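Local coordinates for extracellular solute-binding protein, family 1 (Bifidobacterium longum subsp. infantis, PDB 6FTH) that probably binds human milk oligosaccharides outside the cell and hands them to an ABC transporter for uptake, at residues Leu102-Ser107 and Ala348-Ala353; Lys128-Pro133 and Ala139-Arg144; Val86-Phe91 and Arg408-Ile413; Glu53-Cys58 and Glu363-Gln368. All blocks are in the same frame, centred on the assembly; numbering follows the deposited sequence.

Interaction 1. Residues Leu102-Ser107 and Ala348-Ala353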
loop_
_atom_site.group_PDB
_atom_site.type_symbol
_atom_site.label_atom_id
_atom_site.label_comp_id
_atom_site.label_asym_id
_atom_site.label_seq_id
_atom_site.Cartn_x
_atom_site.Cartn_y
_atom_site.Cartn_z
ATOM N N LEU A 102 -23.647 9.372 -11.391
ATOM C CA LEU A 102 -22.882 8.899 -12.533
ATOM C C LEU A 102 -22.746 7.380 -12.560
ATOM O O LEU A 102 -22.487 6.815 -13.631
ATOM C CB LEU A 102 -21.480 9.513 -12.481
ATOM C CG LEU A 102 -20.921 10.297 -13.661
ATOM C CD1 LEU A 102 -21.964 11.259 -14.270
ATOM C CD2 LEU A 102 -19.688 11.067 -13.191
ATOM N N PHE A 103 -22.906 6.708 -11.420
ATOM C CA PHE A 103 -22.516 5.308 -11.290
ATOM C C PHE A 103 -23.655 4.433 -10.788
ATOM O O PHE A 103 -24.431 4.827 -9.919
ATOM C CB PHE A 103 -21.306 5.169 -10.339
ATOM C CG PHE A 103 -20.066 5.837 -10.862
ATOM C CD1 PHE A 103 -19.360 5.277 -11.906
ATOM C CD2 PHE A 103 -19.632 7.036 -10.334
ATOM C CE1 PHE A 103 -18.216 5.887 -12.411
ATOM C CE2 PHE A 103 -18.492 7.647 -10.825
ATOM C CZ PHE A 103 -17.784 7.065 -11.873
ATOM N N GLU A 104 -23.721 3.222 -11.333
ATOM C CA GLU A 104 -24.666 2.222 -10.862
ATOM C C GLU A 104 -24.306 1.785 -9.448
ATOM O O GLU A 104 -23.138 1.524 -9.140
ATOM C CB GLU A 104 -24.592 1.007 -11.790
ATOM C CG GLU A 104 -25.465 -0.173 -11.388
ATOM C CD GLU A 104 -26.807 -0.140 -12.070
ATOM O OE1 GLU A 104 -27.154 0.912 -12.654
ATOM O OE2 GLU A 104 -27.503 -1.170 -12.024
ATOM N N ASP A 105 -25.320 1.669 -8.597
ATOM C CA ASP A 105 -25.152 1.091 -7.260
ATOM C C ASP A 105 -25.136 -0.421 -7.430
ATOM O O ASP A 105 -26.184 -1.060 -7.553
ATOM C CB ASP A 105 -26.285 1.538 -6.344
ATOM C CG ASP A 105 -26.213 0.919 -4.947
ATOM O OD1 ASP A 105 -25.276 0.154 -4.631
ATOM O OD2 ASP A 105 -27.137 1.185 -4.155
ATOM N N LEU A 106 -23.932 -0.994 -7.454
ATOM C CA LEU A 106 -23.755 -2.416 -7.702
ATOM C C LEU A 106 -24.255 -3.291 -6.563
ATOM O O LEU A 106 -24.435 -4.496 -6.765
ATOM C CB LEU A 106 -22.272 -2.698 -7.957
ATOM C CG LEU A 106 -21.696 -2.000 -9.185
ATOM C CD1 LEU A 106 -20.167 -1.989 -9.152
ATOM C CD2 LEU A 106 -22.207 -2.694 -10.453
ATOM N N SER A 107 -24.485 -2.729 -5.373
ATOM C CA SER A 107 -25.050 -3.535 -4.297
ATOM C C SER A 107 -26.423 -4.088 -4.660
ATOM O O SER A 107 -26.826 -5.110 -4.096
ATOM C CB SER A 107 -25.174 -2.713 -3.017
ATOM O OG SER A 107 -26.235 -1.776 -3.118
ATOM N N ALA A 348 -25.518 1.480 -21.797
ATOM C CA ALA A 348 -26.621 0.953 -22.596
ATOM C C ALA A 348 -26.945 -0.493 -22.240
ATOM O O ALA A 348 -28.119 -0.857 -22.107
ATOM C CB ALA A 348 -26.265 1.059 -24.075
ATOM N N ASN A 349 -25.931 -1.331 -22.081
ATOM C CA ASN A 349 -26.113 -2.776 -21.947
ATOM C C ASN A 349 -25.601 -3.225 -20.573
ATOM O O ASN A 349 -24.535 -3.854 -20.460
ATOM C CB ASN A 349 -25.386 -3.471 -23.088
ATOM C CG ASN A 349 -25.886 -3.022 -24.454
ATOM O OD1 ASN A 349 -27.081 -3.105 -24.743
ATOM N ND2 ASN A 349 -24.979 -2.523 -25.287
ATOM N N LYS A 350 -26.378 -2.927 -19.529
ATOM C CA LYS A 350 -25.912 -3.202 -18.168
ATOM C C LYS A 350 -25.856 -4.695 -17.871
ATOM O O LYS A 350 -25.012 -5.133 -17.082
ATOM C CB LYS A 350 -26.783 -2.483 -17.145
ATOM C CG LYS A 350 -26.575 -0.977 -17.128
ATOM C CD LYS A 350 -27.396 -0.306 -16.063
ATOM C CE LYS A 350 -27.311 1.194 -16.189
ATOM N NZ LYS A 350 -28.275 1.850 -15.276
ATOM N N ASP A 351 -26.726 -5.495 -18.490
ATOM C CA ASP A 351 -26.660 -6.941 -18.282
ATOM C C ASP A 351 -25.359 -7.509 -18.821
ATOM O O ASP A 351 -24.715 -8.340 -18.170
ATOM C CB ASP A 351 -27.846 -7.626 -18.961
ATOM C CG ASP A 351 -29.161 -7.325 -18.270
ATOM O OD1 ASP A 351 -29.174 -7.248 -17.024
ATOM O OD2 ASP A 351 -30.182 -7.157 -18.971
ATOM N N ALA A 352 -24.955 -7.074 -20.013
ATOM C CA ALA A 352 -23.680 -7.508 -20.560
ATOM C C ALA A 352 -22.524 -7.044 -19.677
ATOM O O ALA A 352 -21.560 -7.786 -19.464
ATOM C CB ALA A 352 -23.507 -6.966 -21.975
ATOM N N ALA A 353 -22.610 -5.818 -19.155
ATOM C CA ALA A 353 -21.537 -5.299 -18.308
ATOM C C ALA A 353 -21.441 -6.063 -16.987
ATOM O O ALA A 353 -20.334 -6.313 -16.487
ATOM C CB ALA A 353 -21.752 -3.810 -18.054
#

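Interaction 2. Residues Lys128-Pro133 and Ala139-Arg144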
loop_
_atom_site.group_PDB
_atom_site.type_symbol
_atom_site.label_atom_id
_atom_site.label_comp_id
_atom_site.label_asym_id
_atom_site.label_seq_id
_atom_site.Cartn_x
_atom_site.Cartn_y
_atom_site.Cartn_z
ATOM N N LYS A 128 -16.766 -4.497 2.564
ATOM C CA LYS A 128 -16.802 -3.276 3.368
ATOM C C LYS A 128 -15.954 -2.170 2.756
ATOM O O LYS A 128 -16.282 -0.986 2.886
ATOM C CB LYS A 128 -16.276 -3.565 4.765
ATOM C CG LYS A 128 -17.172 -4.485 5.564
ATOM C CD LYS A 128 -16.695 -4.560 7.002
ATOM C CE LYS A 128 -17.643 -5.362 7.856
ATOM N NZ LYS A 128 -17.119 -5.397 9.253
ATOM N N LEU A 129 -14.851 -2.535 2.115
ATOM C CA LEU A 129 -13.927 -1.542 1.596
ATOM C C LEU A 129 -14.595 -0.598 0.614
ATOM O O LEU A 129 -14.200 0.571 0.526
ATOM C CB LEU A 129 -12.752 -2.255 0.929
ATOM C CG LEU A 129 -11.536 -1.419 0.549
ATOM C CD1 LEU A 129 -10.866 -0.810 1.791
ATOM C CD2 LEU A 129 -10.535 -2.284 -0.244
ATOM N N THR A 130 -15.588 -1.071 -0.147
ATOM C CA THR A 130 -16.218 -0.231 -1.166
ATOM C C THR A 130 -17.686 0.072 -0.893
ATOM O O THR A 130 -18.358 0.627 -1.770
ATOM C CB THR A 130 -16.058 -0.854 -2.557
ATOM O OG1 THR A 130 -16.757 -2.101 -2.588
ATOM C CG2 THR A 130 -14.579 -1.041 -2.885
ATOM N N THR A 131 -18.197 -0.269 0.285
ATOM C CA THR A 131 -19.608 -0.110 0.607
ATOM C C THR A 131 -19.754 0.934 1.704
ATOM O O THR A 131 -19.120 0.817 2.759
ATOM C CB THR A 131 -20.198 -1.428 1.106
ATOM O OG1 THR A 131 -20.123 -2.421 0.079
ATOM C CG2 THR A 131 -21.655 -1.230 1.488
ATOM N N ASP A 132 -20.599 1.933 1.468
ATOM C CA ASP A 132 -20.816 2.977 2.469
ATOM C C ASP A 132 -21.778 2.489 3.542
ATOM O O ASP A 132 -22.389 1.423 3.424
ATOM C CB ASP A 132 -21.233 4.286 1.796
ATOM C CG ASP A 132 -22.621 4.231 1.152
ATOM O OD1 ASP A 132 -23.486 3.453 1.593
ATOM O OD2 ASP A 132 -22.816 4.981 0.180
ATOM N N PRO A 133 -21.891 3.219 4.660
ATOM C CA PRO A 133 -22.761 2.739 5.742
ATOM C C PRO A 133 -24.225 2.711 5.354
ATOM O O PRO A 133 -24.989 1.937 5.944
ATOM C CB PRO A 133 -22.486 3.720 6.896
ATOM C CG PRO A 133 -21.228 4.449 6.501
ATOM C CD PRO A 133 -21.272 4.507 5.004
ATOM N N ALA A 139 -18.152 0.764 -6.518
ATOM C CA ALA A 139 -16.901 0.219 -7.012
ATOM C C ALA A 139 -16.754 -1.181 -6.451
ATOM O O ALA A 139 -17.194 -1.455 -5.329
ATOM C CB ALA A 139 -15.708 1.054 -6.547
ATOM N N LEU A 140 -16.179 -2.070 -7.251
ATOM C CA LEU A 140 -15.798 -3.365 -6.713
ATOM C C LEU A 140 -14.331 -3.356 -6.313
ATOM O O LEU A 140 -13.505 -2.727 -6.985
ATOM C CB LEU A 140 -15.978 -4.489 -7.740
ATOM C CG LEU A 140 -17.377 -4.672 -8.333
ATOM C CD1 LEU A 140 -17.426 -5.862 -9.277
ATOM C CD2 LEU A 140 -18.407 -4.866 -7.218
ATOM N N PRO A 141 -13.981 -4.039 -5.235
ATOM C CA PRO A 141 -12.572 -4.202 -4.884
ATOM C C PRO A 141 -11.950 -5.381 -5.623
ATOM O O PRO A 141 -12.630 -6.150 -6.303
ATOM C CB PRO A 141 -12.651 -4.508 -3.384
ATOM C CG PRO A 141 -13.919 -5.296 -3.261
ATOM C CD PRO A 141 -14.867 -4.745 -4.286
ATOM N N SER A 142 -10.635 -5.522 -5.458
ATOM C CA SER A 142 -9.918 -6.725 -5.874
ATOM C C SER A 142 -9.183 -7.322 -4.681
ATOM O O SER A 142 -8.953 -6.643 -3.673
ATOM C CB SER A 142 -8.866 -6.393 -6.945
ATOM O OG SER A 142 -7.953 -5.402 -6.454
ATOM N N SER A 143 -8.796 -8.600 -4.816
ATOM C CA SER A 143 -7.907 -9.266 -3.866
ATOM C C SER A 143 -6.866 -10.069 -4.620
ATOM O O SER A 143 -7.220 -10.962 -5.392
ATOM C CB SER A 143 -8.681 -10.214 -2.945
ATOM O OG SER A 143 -7.810 -11.175 -2.363
ATOM N N ARG A 144 -5.588 -9.787 -4.374
ATOM C CA ARG A 144 -4.511 -10.606 -4.917
ATOM C C ARG A 144 -4.149 -11.778 -4.020
ATOM O O ARG A 144 -3.158 -12.474 -4.282
ATOM C CB ARG A 144 -3.267 -9.776 -5.285
ATOM C CG ARG A 144 -2.731 -8.851 -4.219
ATOM C CD ARG A 144 -1.382 -8.243 -4.650
ATOM N NE ARG A 144 -1.036 -7.106 -3.816
ATOM C CZ ARG A 144 0.020 -6.330 -4.013
ATOM N NH1 ARG A 144 0.878 -6.607 -4.984
ATOM N NH2 ARG A 144 0.223 -5.275 -3.229
#

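Interaction 3. Residues Val86-Phe91 and Arg408-Ile413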
loop_
_atom_site.group_PDB
_atom_site.type_symbol
_atom_site.label_atom_id
_atom_site.label_comp_id
_atom_site.label_asym_id
_atom_site.label_seq_id
_atom_site.Cartn_x
_atom_site.Cartn_y
_atom_site.Cartn_z
ATOM N N VAL A 86 -17.949 0.669 -18.487
ATOM C CA VAL A 86 -17.215 0.007 -17.416
ATOM C C VAL A 86 -15.842 0.651 -17.324
ATOM O O VAL A 86 -15.199 0.897 -18.349
ATOM C CB VAL A 86 -17.050 -1.492 -17.724
ATOM C CG1 VAL A 86 -16.097 -2.136 -16.734
ATOM C CG2 VAL A 86 -18.403 -2.197 -17.708
ATOM N N SER A 87 -15.392 0.933 -16.103
ATOM C CA SER A 87 -14.050 1.436 -15.886
ATOM C C SER A 87 -13.349 0.586 -14.833
ATOM O O SER A 87 -13.921 0.300 -13.771
ATOM C CB SER A 87 -14.084 2.903 -15.465
ATOM O OG SER A 87 -14.885 3.664 -16.360
ATOM N N LEU A 88 -12.107 0.214 -15.127
ATOM C CA LEU A 88 -11.286 -0.631 -14.269
ATOM C C LEU A 88 -10.078 0.158 -13.763
ATOM O O LEU A 88 -9.340 0.752 -14.566
ATOM C CB LEU A 88 -10.788 -1.855 -15.037
ATOM C CG LEU A 88 -11.827 -2.698 -15.791
ATOM C CD1 LEU A 88 -11.121 -3.923 -16.383
ATOM C CD2 LEU A 88 -13.058 -3.112 -14.926
ATOM N N HIS A 89 -9.847 0.144 -12.441
ATOM C CA HIS A 89 -8.680 0.808 -11.841
ATOM C C HIS A 89 -8.767 2.325 -12.033
ATOM O O HIS A 89 -7.749 3.019 -12.160
ATOM C CB HIS A 89 -7.358 0.214 -12.368
ATOM C CG HIS A 89 -6.100 0.779 -11.746
ATOM N ND1 HIS A 89 -6.039 1.257 -10.453
ATOM C CD2 HIS A 89 -4.851 0.927 -12.253
ATOM C CE1 HIS A 89 -4.813 1.683 -10.194
ATOM N NE2 HIS A 89 -4.075 1.498 -11.269
ATOM N N ALA A 90 -9.997 2.834 -12.047
ATOM C CA ALA A 90 -10.253 4.229 -12.370
ATOM C C ALA A 90 -10.856 5.016 -11.219
ATOM O O ALA A 90 -10.363 6.116 -10.912
ATOM C CB ALA A 90 -11.167 4.296 -13.602
ATOM N N PHE A 91 -11.909 4.498 -10.587
ATOM C CA PHE A 91 -12.705 5.242 -9.615
ATOM C C PHE A 91 -12.733 4.559 -8.254
ATOM O O PHE A 91 -13.058 3.369 -8.140
ATOM C CB PHE A 91 -14.131 5.440 -10.122
ATOM C CG PHE A 91 -14.193 6.154 -11.439
ATOM C CD1 PHE A 91 -13.799 7.472 -11.535
ATOM C CD2 PHE A 91 -14.669 5.524 -12.567
ATOM C CE1 PHE A 91 -13.827 8.124 -12.759
ATOM C CE2 PHE A 91 -14.713 6.177 -13.784
ATOM C CZ PHE A 91 -14.303 7.487 -13.870
ATOM N N ARG A 408 -2.723 -4.708 -10.672
ATOM C CA ARG A 408 -3.758 -3.734 -10.971
ATOM C C ARG A 408 -5.087 -4.374 -11.416
ATOM O O ARG A 408 -6.018 -3.658 -11.768
ATOM C CB ARG A 408 -3.261 -2.774 -12.059
ATOM C CG ARG A 408 -2.571 -1.525 -11.559
ATOM C CD ARG A 408 -1.309 -1.786 -10.747
ATOM N NE ARG A 408 -0.461 -0.581 -10.765
ATOM C CZ ARG A 408 0.778 -0.505 -10.280
ATOM N NH1 ARG A 408 1.342 -1.541 -9.681
ATOM N NH2 ARG A 408 1.463 0.631 -10.402
ATOM N N PHE A 409 -5.198 -5.703 -11.379
ATOM C CA PHE A 409 -6.329 -6.420 -11.951
ATOM C C PHE A 409 -7.645 -6.192 -11.209
ATOM O O PHE A 409 -7.713 -5.651 -10.093
ATOM C CB PHE A 409 -6.046 -7.926 -12.051
ATOM C CG PHE A 409 -6.234 -8.723 -10.747
ATOM C CD1 PHE A 409 -5.810 -8.237 -9.516
ATOM C CD2 PHE A 409 -6.784 -9.980 -10.797
ATOM C CE1 PHE A 409 -5.975 -9.005 -8.354
ATOM C CE2 PHE A 409 -6.954 -10.740 -9.649
ATOM C CZ PHE A 409 -6.541 -10.261 -8.445
ATOM N N SER A 410 -8.709 -6.643 -11.868
ATOM C CA SER A 410 -10.093 -6.519 -11.412
ATOM C C SER A 410 -10.611 -7.943 -11.204
ATOM O O SER A 410 -11.245 -8.524 -12.092
ATOM C CB SER A 410 -10.933 -5.792 -12.432
ATOM O OG SER A 410 -10.373 -4.526 -12.681
ATOM N N GLY A 411 -10.377 -8.486 -10.019
ATOM C CA GLY A 411 -10.733 -9.867 -9.747
ATOM C C GLY A 411 -10.317 -10.234 -8.342
ATOM O O GLY A 411 -9.983 -9.364 -7.537
ATOM N N TRP A 412 -10.341 -11.541 -8.050
ATOM C CA TRP A 412 -9.953 -12.000 -6.729
ATOM C C TRP A 412 -9.327 -13.379 -6.810
ATOM O O TRP A 412 -9.749 -14.208 -7.628
ATOM C CB TRP A 412 -11.111 -11.991 -5.717
ATOM C CG TRP A 412 -12.189 -13.030 -5.916
ATOM C CD1 TRP A 412 -13.029 -13.158 -6.985
ATOM C CD2 TRP A 412 -12.568 -14.050 -4.978
ATOM N NE1 TRP A 412 -13.888 -14.221 -6.782
ATOM C CE2 TRP A 412 -13.624 -14.772 -5.555
ATOM C CE3 TRP A 412 -12.111 -14.415 -3.705
ATOM C CZ2 TRP A 412 -14.246 -15.823 -4.899
ATOM C CZ3 TRP A 412 -12.716 -15.473 -3.062
ATOM C CH2 TRP A 412 -13.776 -16.162 -3.663
ATOM N N ILE A 413 -8.325 -13.600 -5.968
ATOM C CA ILE A 413 -7.665 -14.903 -5.833
ATOM C C ILE A 413 -8.221 -15.563 -4.583
ATOM O O ILE A 413 -7.880 -15.136 -3.456
ATOM C CB ILE A 413 -6.134 -14.779 -5.766
ATOM C CG1 ILE A 413 -5.553 -13.978 -6.944
ATOM C CG2 ILE A 413 -5.505 -16.172 -5.702
ATOM C CD1 ILE A 413 -5.822 -14.534 -8.319
#

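Interaction 4. Residues Glu53-Cys58 and Glu363-Gln368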
loop_
_atom_site.group_PDB
_atom_site.type_symbol
_atom_site.label_atom_id
_atom_site.label_comp_id
_atom_site.label_asym_id
_atom_site.label_seq_id
_atom_site.Cartn_x
_atom_site.Cartn_y
_atom_site.Cartn_z
ATOM N N GLU A 53 -14.022 -11.768 -23.966
ATOM C CA GLU A 53 -14.984 -11.147 -24.861
ATOM C C GLU A 53 -15.905 -12.191 -25.478
ATOM O O GLU A 53 -17.122 -12.005 -25.522
ATOM C CB GLU A 53 -14.243 -10.376 -25.951
ATOM C CG GLU A 53 -15.170 -9.637 -26.869
ATOM C CD GLU A 53 -14.425 -8.702 -27.813
ATOM O OE1 GLU A 53 -13.203 -8.876 -27.995
ATOM O OE2 GLU A 53 -15.060 -7.784 -28.350
ATOM N N ALA A 54 -15.339 -13.303 -25.943
ATOM C CA ALA A 54 -16.167 -14.375 -26.489
ATOM C C ALA A 54 -17.125 -14.910 -25.435
ATOM O O ALA A 54 -18.324 -15.087 -25.688
ATOM C CB ALA A 54 -15.261 -15.498 -26.985
ATOM N N ASP A 55 -16.610 -15.159 -24.230
ATOM C CA ASP A 55 -17.431 -15.726 -23.165
ATOM C C ASP A 55 -18.514 -14.767 -22.725
ATOM O O ASP A 55 -19.555 -15.197 -22.227
ATOM C CB ASP A 55 -16.562 -16.079 -21.963
ATOM C CG ASP A 55 -15.748 -17.330 -22.178
ATOM O OD1 ASP A 55 -15.829 -17.936 -23.287
ATOM O OD2 ASP A 55 -15.031 -17.720 -21.234
ATOM N N CYS A 56 -18.283 -13.474 -22.877
ATOM C CA CYS A 56 -19.307 -12.503 -22.558
ATOM C C CYS A 56 -20.377 -12.415 -23.638
ATOM O O CYS A 56 -21.452 -11.881 -23.376
ATOM C CB CYS A 56 -18.654 -11.140 -22.391
ATOM S SG CYS A 56 -19.394 -10.184 -21.061
ATOM N N ASP A 57 -20.108 -12.919 -24.842
ATOM C CA ASP A 57 -21.045 -12.794 -25.953
ATOM C C ASP A 57 -21.378 -11.328 -26.208
ATOM O O ASP A 57 -22.527 -10.962 -26.451
ATOM C CB ASP A 57 -22.309 -13.613 -25.704
ATOM C CG ASP A 57 -22.984 -14.056 -26.989
ATOM O OD1 ASP A 57 -22.352 -13.971 -28.065
ATOM O OD2 ASP A 57 -24.150 -14.489 -26.918
ATOM N N CYS A 58 -20.364 -10.472 -26.126
ATOM C CA CYS A 58 -20.537 -9.045 -26.347
ATOM C C CYS A 58 -19.339 -8.543 -27.130
ATOM O O CYS A 58 -18.383 -9.275 -27.385
ATOM C CB CYS A 58 -20.689 -8.277 -25.024
ATOM S SG CYS A 58 -19.172 -8.157 -24.067
ATOM N N GLU A 363 -12.613 -17.574 -11.248
ATOM C CA GLU A 363 -11.235 -18.024 -11.088
ATOM C C GLU A 363 -10.493 -18.013 -12.420
ATOM O O GLU A 363 -9.345 -17.551 -12.492
ATOM C CB GLU A 363 -11.224 -19.408 -10.438
ATOM C CG GLU A 363 -9.844 -19.973 -10.151
ATOM C CD GLU A 363 -9.896 -21.311 -9.441
ATOM O OE1 GLU A 363 -10.820 -21.455 -8.606
ATOM O OE2 GLU A 363 -9.035 -22.191 -9.709
ATOM N N LYS A 364 -11.166 -18.475 -13.486
ATOM C CA LYS A 364 -10.606 -18.488 -14.838
ATOM C C LYS A 364 -9.987 -17.145 -15.223
ATOM O O LYS A 364 -8.836 -17.089 -15.684
ATOM C CB LYS A 364 -11.726 -18.857 -15.816
ATOM C CG LYS A 364 -11.341 -18.910 -17.280
ATOM C CD LYS A 364 -12.546 -19.237 -18.202
ATOM C CE LYS A 364 -13.098 -20.638 -18.000
ATOM N NZ LYS A 364 -14.177 -20.950 -18.996
ATOM N N TYR A 365 -10.722 -16.051 -15.026
ATOM C CA TYR A 365 -10.226 -14.749 -15.493
ATOM C C TYR A 365 -9.466 -13.978 -14.421
ATOM O O TYR A 365 -8.593 -13.179 -14.750
ATOM C CB TYR A 365 -11.333 -13.926 -16.157
ATOM C CG TYR A 365 -11.738 -14.578 -17.458
ATOM C CD1 TYR A 365 -10.869 -14.582 -18.514
ATOM C CD2 TYR A 365 -12.934 -15.248 -17.581
ATOM C CE1 TYR A 365 -11.174 -15.234 -19.711
ATOM C CE2 TYR A 365 -13.273 -15.902 -18.768
ATOM C CZ TYR A 365 -12.378 -15.886 -19.823
ATOM O OH TYR A 365 -12.682 -16.542 -20.997
ATOM N N SER A 366 -9.738 -14.223 -13.148
ATOM C CA SER A 366 -8.945 -13.568 -12.113
ATOM C C SER A 366 -7.505 -14.054 -12.151
ATOM O O SER A 366 -6.567 -13.249 -12.099
ATOM C CB SER A 366 -9.572 -13.809 -10.734
ATOM O OG SER A 366 -10.776 -13.083 -10.547
ATOM N N VAL A 367 -7.300 -15.365 -12.297
ATOM C CA VAL A 367 -5.941 -15.884 -12.361
ATOM C C VAL A 367 -5.234 -15.395 -13.617
ATOM O O VAL A 367 -4.066 -14.993 -13.557
ATOM C CB VAL A 367 -5.921 -17.420 -12.231
ATOM C CG1 VAL A 367 -4.524 -17.941 -12.486
ATOM C CG2 VAL A 367 -6.408 -17.837 -10.845
ATOM N N GLN A 368 -5.935 -15.392 -14.760
ATOM C CA GLN A 368 -5.292 -14.971 -16.006
ATOM C C GLN A 368 -5.017 -13.464 -16.030
ATOM O O GLN A 368 -3.992 -13.031 -16.560
ATOM C CB GLN A 368 -6.106 -15.421 -17.217
ATOM C CG GLN A 368 -6.061 -16.926 -17.432
ATOM C CD GLN A 368 -6.740 -17.318 -18.726
ATOM O OE1 GLN A 368 -6.070 -17.507 -19.751
ATOM N NE2 GLN A 368 -8.069 -17.402 -18.704
HETATM O O HOH W 1 -16.183 -18.864 -18.906
HETATM O O HOH W 2 -13.921 -20.010 -21.916
#

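Interaction 1. Residues Leu102-Ser107 and Ala348-Ala353
Glu104 sends CG anti to its own backbone N (chi1 177°) and then bends at chi2 (94°), while Lys350 runs fully extended beyond CG, so that carboxylate and ammonium meet in a salt bridge on the surface of a lobe with the type II periplasmic-binding-protein fold. The bridge joins the loop after helix 93-98 to the first turn of helix 350-360. Lys350 NZ donates to Glu104 OE1 at 3.0 Å, arriving on the syn side but 28° out of the carboxylate plane. The same oxygen also lies over the lysine methylenes, 3.6 Å from Lys350 CD. Lys350 NZ is held as well, and more strongly, by Ser345 O, and the carboxylate of Asp109 lies close to Glu104 OE2, a like-charge approach that the ammonium may offset. With an alanine at Glu104's place, Lys350 would probably keep the Ser345 carbonyl but lose its carboxylate mate. Backbone bonds of Leu102 to Ser345 and of Glu104 to Leu343 lay the loop along strand 339-343 and the residues just after it. Ser107 N (3.1 Å) closes an Asx turn on Asp105 OD1, which Ser107 OG also meets at 2.6 Å from the same face.

Interaction 2. Residues Lys128-Pro133 and Ala139-Arg144
Thr130 supplies the polar link and much of the packing between the end of helix 124-130 and the start of strand 140-143, a tight helix-loop-strand return in which only a short loop separates the two segments. The hydrogen bond runs from Thr130 OG1 to Ala139 O at 2.8 Å. The hydroxyl approaches at a C=O...donor angle of 150° and is tilted 28° from the carbonyl plane. It is placed there by a chi1 of 64°, which sets OG1 between the backbone N and the carbonyl carbon and leaves the methyl anti to that carbon. A valine here would probably leave the buried Ala139 carbonyl without this donor and weaken the tie between helix end and strand.

The remaining contacts are van der Waals packing. Thr130 CG2 rests over the backbone, 4.1 Å from Leu140 C, and comes within 4.0 Å of Pro141 CD. The threonine and the proline ring meet at about a right angle, with Thr130 OG1 3.7 Å from Pro141 CD. From the preceding residue, Leu129 CD2 lies 4.4 Å from Pro141 CB.

Pro141 is also packed by Phe119 and Phe120 of helix 114-122, whereas Leu140 turns from helix 124-130 to lie on Val116 and on Phe341 of strand 339-343. Strand 140-143 itself pairs antiparallel with 336-337, and Ser143 bonds through its backbone to Gly411 and Ile413 before the chain goes on to strand 154-158 of another sheet.

Interaction 3. Residues Val86-Phe91 and Arg408-Ile413
One carboxylate oxygen, Glu67 OE2, is gripped from both sides of this contact: His89 NE2 hydrogen-bonds to it and Arg408 NE forms a salt bridge with it. Both side chains converge on that acceptor, with His89 NE2 4.2 Å from Arg408 NE. The aliphatic base of the arginine does the touching. Arg408 CG lies 3.4 Å from His89 CD2 and equally close to His89 NE2, an oblique approach to the imidazole. The arginine chain bends at chi2 (61°), and its guanidinium ends up turned 85° to the ring plane, so the pair does not stack. His89 holds its CG anti to the backbone N (chi1 -177°), and its other nitrogen, ND1, is bonded to Asp339 OD2. With a carboxylate at each ring nitrogen, the imidazole is fixed in rotation; the two carboxylates would probably favour a positive charge on it, with nearby Arg408 opposing it.

The second half of the contact is packing around a hydroxyl. Ser410 OG faces the side of Leu88, 3.6 Å from Leu88 CB and 3.8 Å from Leu88 CD2. Its polar need is met by Arg340 O, which keeps this buried oxygen satisfied against a leucine.

Leu88 ends the inner strand 86-88, which lies between parallel strand 29-36 and antiparallel strand 339-343 in the sheet of the first lobe; Leu88 leans on Val34 and Phe341. The loop 408-413 runs past the end of that strand, Trp412 stacking on Phe119 of helix 114-122, its backbone N donating to Ser366 OG of helix 363-371.

Interaction 4. Residues Glu53-Cys58 and Glu363-Gln368
Asp55 reaches from the last turn of helix 47-56 toward helix 363-371, pairing two helices of one lobe through a buried tyrosine and a water-bridged aspartate. Asp55 CB lies 4.0 Å from Tyr365 OH, CG 3.4 Å, and OD2 accepts the hydrogen bond from Tyr365 OH at 2.6 Å; Asp55 OD1 stays 4.1 Å from that hydroxyl oxygen. The hydroxyl comes from above the carboxylate, 63° out of its plane, whereas OD2 itself sits at the edge of the ring and near the ring plane; the two flat groups are turned 75° apart. Two waters also donate to OD2, so three donors grip this one oxygen. Water 1 lies 2.8 Å from Asp55 OD2, and both waters in turn accept from Lys364 NZ, bridging opposite charges that stand 4.0 Å apart (Asp55 OD2 to Lys364 NZ), beyond a direct salt bridge. The nearby ammonium and the donors would probably hold the aspartate in its charged form. Lys364 CG packs over one face of the Tyr365 ring.

A Schellman motif at Asp57 ends helix 47-56. Tyr365 also packs on Asp51 and Leu52 of that helix, while Asp55 lies against Leu359 and Cys56 against Leu356, so helix 350-360 packs on the C-terminal turn of helix 47-56.

How the interactions relate
From the N terminus, the chain opens interaction 4 at 53-58, interaction 3 at 86-91 and interaction 1 at 102-107. Interaction 2 opens and shuts within a few residues, 128-133 meeting 139-144, and so lies within all the others. The return begins at 348-353, which closes interaction 1 inside both remaining loops; 363-368 then closes interaction 4 before 408-413 closes interaction 3, so these two cross. All four lie in the same lobe: interactions 1, 3 and 4 tie late segments of the chain to early ones, while interaction 2 is a local turn-back. Neighbours touch directly: Phe103 meets Phe91 between interactions 1 and 3, and Leu106 meets Leu140 between 1 and 2.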